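Local coordinates for CYTH domain-containing protein (Pyrococcus horikoshii, PDB 2EEN), which is of unknown function but, as a CYTH-domain protein of the triphosphate tunnel family, probably acts on a triphosphate-bearing compound, at the interface of chains A and B. Residues are numbered along the deposited sequence; one frame, centred on the assembly and turned at random. Chains: chain A/B, Hypothetical protein PH1819.

Contacts 1 and 2 are neighbouring patches of one two-fold interface, with the centres of their C-alpha atoms about 5 Å apart. They share A:Tyr66, B:Leu95 and B:Leu99, and in both the helix 89-98 of chain B lies against strands of chain A. Contact 1 is apolar; contact 2 adds a polar group of arginine and glutamate to the packing. Since the two-fold repeats each patch with the chains exchanged, each subunit offers both helix and sheet. The protein forms a dimer, and an interchain disulfide at Cys39 has been seen, in keeping with such a pairing.

Contact 1: the interface of chains A and B. Residues chain A 49, 64, 66, 83; chain B 92, 95, 99.
The ring of B:Tyr92 has A:Val83 over one face, not over its centre but shifted past the rim at the CE1 and hydroxyl end. Both valine methyls take part: CG1 lies 3.6 Å from CE1 of B:Tyr92, and CG2 of A:Val83 is 3.7 Å from the phenolic OH. On the other flat group, the ring of A:Tyr66, two leucines of chain B come from the same side of the plane and stay outside the rim. CD2 of B:Leu99 sits beyond the CD1 corner, while CD1 of B:Leu95 is pushed under the stem, 3.3 Å from CB of A:Tyr66, a tight fit. This illustrates how a branched side chain can help to key a helix into a sheet. B:Leu95 has its CG anti to the backbone N (chi1 180°), which carries the isobutyl fork away from helix 89-98 and lets its methyls part between A:Leu64 and A:Tyr66, two residues apart on strand 59-70. The other prong, CD2, meets CD2 of A:Leu64 at 3.5 Å, the two side chains crossing obliquely. No polar atom of one side bonds to the other here, and the patch depends on fitted shape. A:Leu49, on strand 48-56, closes it more loosely and crosses both leucines at about a right angle: its CD1 is 4.1 Å from CD1 of B:Leu95, and its CD2 is 4.1 Å from CD1 of B:Leu99.

Contact 2: the interface of chains A and B. Residues chain A 40, 47, 66, 79, 81; chain B 94-95, 98-99.
The end of helix 89-98 of chain B, with B:Leu99 just after it, meets strands 59-70 and 78-85 of chain A and the loop residue A:Arg40. B:Arg98 is the main intruder. Its aliphatic stem crosses the ring of A:Tyr66 at about a right angle, with CB over the face 3.9 Å from the centroid in a CH-pi contact offset toward the rim. CG of B:Arg98 packs 3.5 Å from CD1 of A:Ile81; a bend at chi2 (-66°) then turns CD and the rest of the chain, and the guanidinium meets A:Leu79 tip to tip. The same isoleucine methyl presses closely on CG of B:Glu94, whose carboxylate OE2 forms a salt bridge of 3.2 Å with NE of B:Arg98 and so helps to steady that arginine from within its own chain.

On the polar side, NH2 of A:Arg40 donates a hydrogen bond of 2.7 Å to the main-chain O of B:Arg98, in the carbonyl plane though bent at the hydrogen (141°). A:Glu47, behind it, is the second shell that aims this donor. A:Arg40 grips it side-on, NE to OE1 at 2.8 Å and NH2 to OE2, each on the syn side. OE2 also accepts, through its anti lone pair, the hydroxyl OH of A:Tyr66 at 2.5 Å, at the edge of the ring and in its plane, which probably helps to hold the hydroxyl end of the ring in place. An alanine in place of A:Arg40 would probably leave the carbonyl of B:Arg98 without this donor and the A:Glu47 carboxylate without its charge partner, freer to turn. The site thus lies where an apolar face of the CYTH beta-sheet gives way to the loops around A:Arg40 and A:Glu47, beside the C-terminal end of the partner's helix 89-98.

Contact 1: the interface of chains A and B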
loop_
_atom_site.group_PDB
_atom_site.type_symbol
_atom_site.label_atom_id
_atom_site.label_comp_id
_atom_site.label_asym_id
_atom_site.label_seq_id
_atom_site.Cartn_x
_atom_site.Cartn_y
_atom_site.Cartn_z
ATOM N N LEU A 49 10.008 -0.539 5.845
ATOM C CA LEU A 49 8.968 -0.654 4.838
ATOM C C LEU A 49 9.640 -1.440 3.733
ATOM O O LEU A 49 10.718 -1.074 3.259
ATOM C CB LEU A 49 8.524 0.714 4.323
ATOM C CG LEU A 49 7.396 0.585 3.294
ATOM C CD1 LEU A 49 6.124 0.021 3.964
ATOM C CD2 LEU A 49 7.113 1.947 2.690
ATOM N N LEU A 64 3.782 -6.056 0.543
ATOM C CA LEU A 64 4.240 -4.750 0.998
ATOM C C LEU A 64 4.086 -4.864 2.509
ATOM O O LEU A 64 2.990 -5.121 3.012
ATOM C CB LEU A 64 3.345 -3.633 0.458
ATOM C CG LEU A 64 3.587 -2.243 1.053
ATOM C CD1 LEU A 64 5.019 -1.793 0.791
ATOM C CD2 LEU A 64 2.618 -1.255 0.427
ATOM N N TYR A 66 5.060 -3.221 6.454
ATOM C CA TYR A 66 5.557 -2.175 7.337
ATOM C C TYR A 66 5.869 -2.892 8.633
ATOM O O TYR A 66 5.096 -3.740 9.086
ATOM C CB TYR A 66 4.492 -1.123 7.649
ATOM C CG TYR A 66 4.856 -0.238 8.832
ATOM C CD1 TYR A 66 5.737 0.835 8.687
ATOM C CD2 TYR A 66 4.345 -0.502 10.104
ATOM C CE1 TYR A 66 6.101 1.618 9.781
ATOM C CE2 TYR A 66 4.699 0.270 11.200
ATOM C CZ TYR A 66 5.579 1.329 11.032
ATOM O OH TYR A 66 5.924 2.100 12.114
ATOM N N VAL A 83 0.297 -6.415 3.407
ATOM C CA VAL A 83 -0.748 -6.588 2.416
ATOM C C VAL A 83 -0.108 -7.276 1.230
ATOM O O VAL A 83 1.086 -7.103 0.963
ATOM C CB VAL A 83 -1.342 -5.246 1.964
ATOM C CG1 VAL A 83 -2.040 -4.581 3.142
ATOM C CG2 VAL A 83 -0.253 -4.343 1.405
ATOM N N TYR B 92 -4.548 -1.022 4.642
ATOM C CA TYR B 92 -4.002 0.103 3.894
ATOM C C TYR B 92 -4.209 1.382 4.699
ATOM O O TYR B 92 -3.342 2.259 4.711
ATOM C CB TYR B 92 -4.661 0.235 2.513
ATOM C CG TYR B 92 -4.121 -0.736 1.481
ATOM C CD1 TYR B 92 -4.494 -2.082 1.495
ATOM C CD2 TYR B 92 -3.216 -0.315 0.507
ATOM C CE1 TYR B 92 -3.977 -2.985 0.563
ATOM C CE2 TYR B 92 -2.693 -1.213 -0.431
ATOM C CZ TYR B 92 -3.078 -2.544 -0.395
ATOM O OH TYR B 92 -2.577 -3.444 -1.314
ATOM N N LEU B 95 -1.556 1.301 7.287
ATOM C CA LEU B 95 -0.234 1.538 6.713
ATOM C C LEU B 95 -0.027 3.026 6.464
ATOM O O LEU B 95 1.026 3.578 6.784
ATOM C CB LEU B 95 -0.076 0.770 5.395
ATOM C CG LEU B 95 1.270 0.940 4.691
ATOM C CD1 LEU B 95 2.383 0.502 5.624
ATOM C CD2 LEU B 95 1.285 0.125 3.409
ATOM N N LEU B 99 2.741 5.476 8.259
ATOM C CA LEU B 99 3.745 6.176 7.464
ATOM C C LEU B 99 3.638 7.691 7.564
ATOM O O LEU B 99 4.403 8.415 6.929
ATOM C CB LEU B 99 3.663 5.729 6.001
ATOM C CG LEU B 99 4.076 4.268 5.800
ATOM C CD1 LEU B 99 3.896 3.859 4.343
ATOM C CD2 LEU B 99 5.523 4.086 6.228
#

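Contact 2: the interface of chains A and B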
loop_
_atom_site.group_PDB
_atom_site.type_symbol
_atom_site.label_atom_id
_atom_site.label_comp_id
_atom_site.label_asym_id
_atom_site.label_seq_id
_atom_site.Cartn_x
_atom_site.Cartn_y
_atom_site.Cartn_z
ATOM N N ARG A 40 11.413 10.935 7.759
ATOM C CA ARG A 40 12.101 10.518 8.967
ATOM C C ARG A 40 13.072 9.392 8.676
ATOM O O ARG A 40 12.956 8.699 7.671
ATOM C CB ARG A 40 11.095 10.103 10.042
ATOM C CG ARG A 40 10.163 8.969 9.657
ATOM C CD ARG A 40 9.229 8.640 10.824
ATOM N NE ARG A 40 8.467 7.416 10.595
ATOM C CZ ARG A 40 7.212 7.372 10.154
ATOM N NH1 ARG A 40 6.544 8.491 9.890
ATOM N NH2 ARG A 40 6.626 6.195 9.966
ATOM N N GLU A 47 11.972 1.477 12.287
ATOM C CA GLU A 47 10.845 1.076 11.462
ATOM C C GLU A 47 11.387 0.543 10.145
ATOM O O GLU A 47 12.565 0.700 9.839
ATOM C CB GLU A 47 9.962 2.275 11.173
ATOM C CG GLU A 47 9.254 2.829 12.367
ATOM C CD GLU A 47 8.577 4.132 12.028
ATOM O OE1 GLU A 47 9.263 5.176 12.033
ATOM O OE2 GLU A 47 7.372 4.109 11.726
ATOM N N TYR A 66 5.060 -3.221 6.454
ATOM C CA TYR A 66 5.557 -2.175 7.337
ATOM C C TYR A 66 5.869 -2.892 8.633
ATOM O O TYR A 66 5.096 -3.740 9.086
ATOM C CB TYR A 66 4.492 -1.123 7.649
ATOM C CG TYR A 66 4.856 -0.238 8.832
ATOM C CD1 TYR A 66 5.737 0.835 8.687
ATOM C CD2 TYR A 66 4.345 -0.502 10.104
ATOM C CE1 TYR A 66 6.101 1.618 9.781
ATOM C CE2 TYR A 66 4.699 0.270 11.200
ATOM C CZ TYR A 66 5.579 1.329 11.032
ATOM O OH TYR A 66 5.924 2.100 12.114
ATOM N N LEU A 79 5.472 -5.064 15.649
ATOM C CA LEU A 79 4.170 -4.952 15.030
ATOM C C LEU A 79 4.410 -4.962 13.526
ATOM O O LEU A 79 5.410 -4.430 13.038
ATOM C CB LEU A 79 3.503 -3.647 15.466
ATOM C CG LEU A 79 2.261 -3.155 14.721
ATOM C CD1 LEU A 79 1.507 -2.181 15.608
ATOM C CD2 LEU A 79 2.662 -2.492 13.408
ATOM N N ILE A 81 2.355 -4.760 9.533
ATOM C CA ILE A 81 1.166 -4.549 8.732
ATOM C C ILE A 81 1.621 -5.042 7.369
ATOM O O ILE A 81 2.600 -4.545 6.807
ATOM C CB ILE A 81 0.773 -3.073 8.641
ATOM C CG1 ILE A 81 0.544 -2.504 10.044
ATOM C CG2 ILE A 81 -0.501 -2.937 7.802
ATOM C CD1 ILE A 81 0.280 -1.008 10.050
ATOM N N GLU B 94 -4.291 1.618 7.877
ATOM C CA GLU B 94 -3.315 1.566 8.946
ATOM C C GLU B 94 -1.916 1.868 8.436
ATOM O O GLU B 94 -1.172 2.609 9.079
ATOM C CB GLU B 94 -3.344 0.201 9.633
ATOM C CG GLU B 94 -2.579 0.176 10.949
ATOM C CD GLU B 94 -2.909 1.359 11.842
ATOM O OE1 GLU B 94 -4.110 1.603 12.105
ATOM O OE2 GLU B 94 -1.964 2.045 12.284
ATOM N N LEU B 95 -1.556 1.301 7.287
ATOM C CA LEU B 95 -0.234 1.538 6.713
ATOM C C LEU B 95 -0.027 3.026 6.464
ATOM O O LEU B 95 1.026 3.578 6.784
ATOM C CB LEU B 95 -0.076 0.770 5.395
ATOM C CG LEU B 95 1.270 0.940 4.691
ATOM C CD1 LEU B 95 2.383 0.502 5.624
ATOM C CD2 LEU B 95 1.285 0.125 3.409
ATOM N N ARG B 98 0.525 4.797 9.771
ATOM C CA ARG B 98 1.848 4.478 10.293
ATOM C C ARG B 98 2.949 5.219 9.548
ATOM O O ARG B 98 3.985 5.534 10.128
ATOM C CB ARG B 98 2.121 2.972 10.207
ATOM C CG ARG B 98 1.272 2.120 11.135
ATOM C CD ARG B 98 1.613 2.414 12.585
ATOM N NE ARG B 98 0.908 1.532 13.511
ATOM C CZ ARG B 98 1.118 1.511 14.824
ATOM N NH1 ARG B 98 2.013 2.326 15.366
ATOM N NH2 ARG B 98 0.437 0.676 15.597
ATOM N N LEU B 99 2.741 5.476 8.259
ATOM C CA LEU B 99 3.745 6.176 7.464
ATOM C C LEU B 99 3.638 7.691 7.564
ATOM O O LEU B 99 4.403 8.415 6.929
ATOM C CB LEU B 99 3.663 5.729 6.001
ATOM C CG LEU B 99 4.076 4.268 5.800
ATOM C CD1 LEU B 99 3.896 3.859 4.343
ATOM C CD2 LEU B 99 5.523 4.086 6.228
#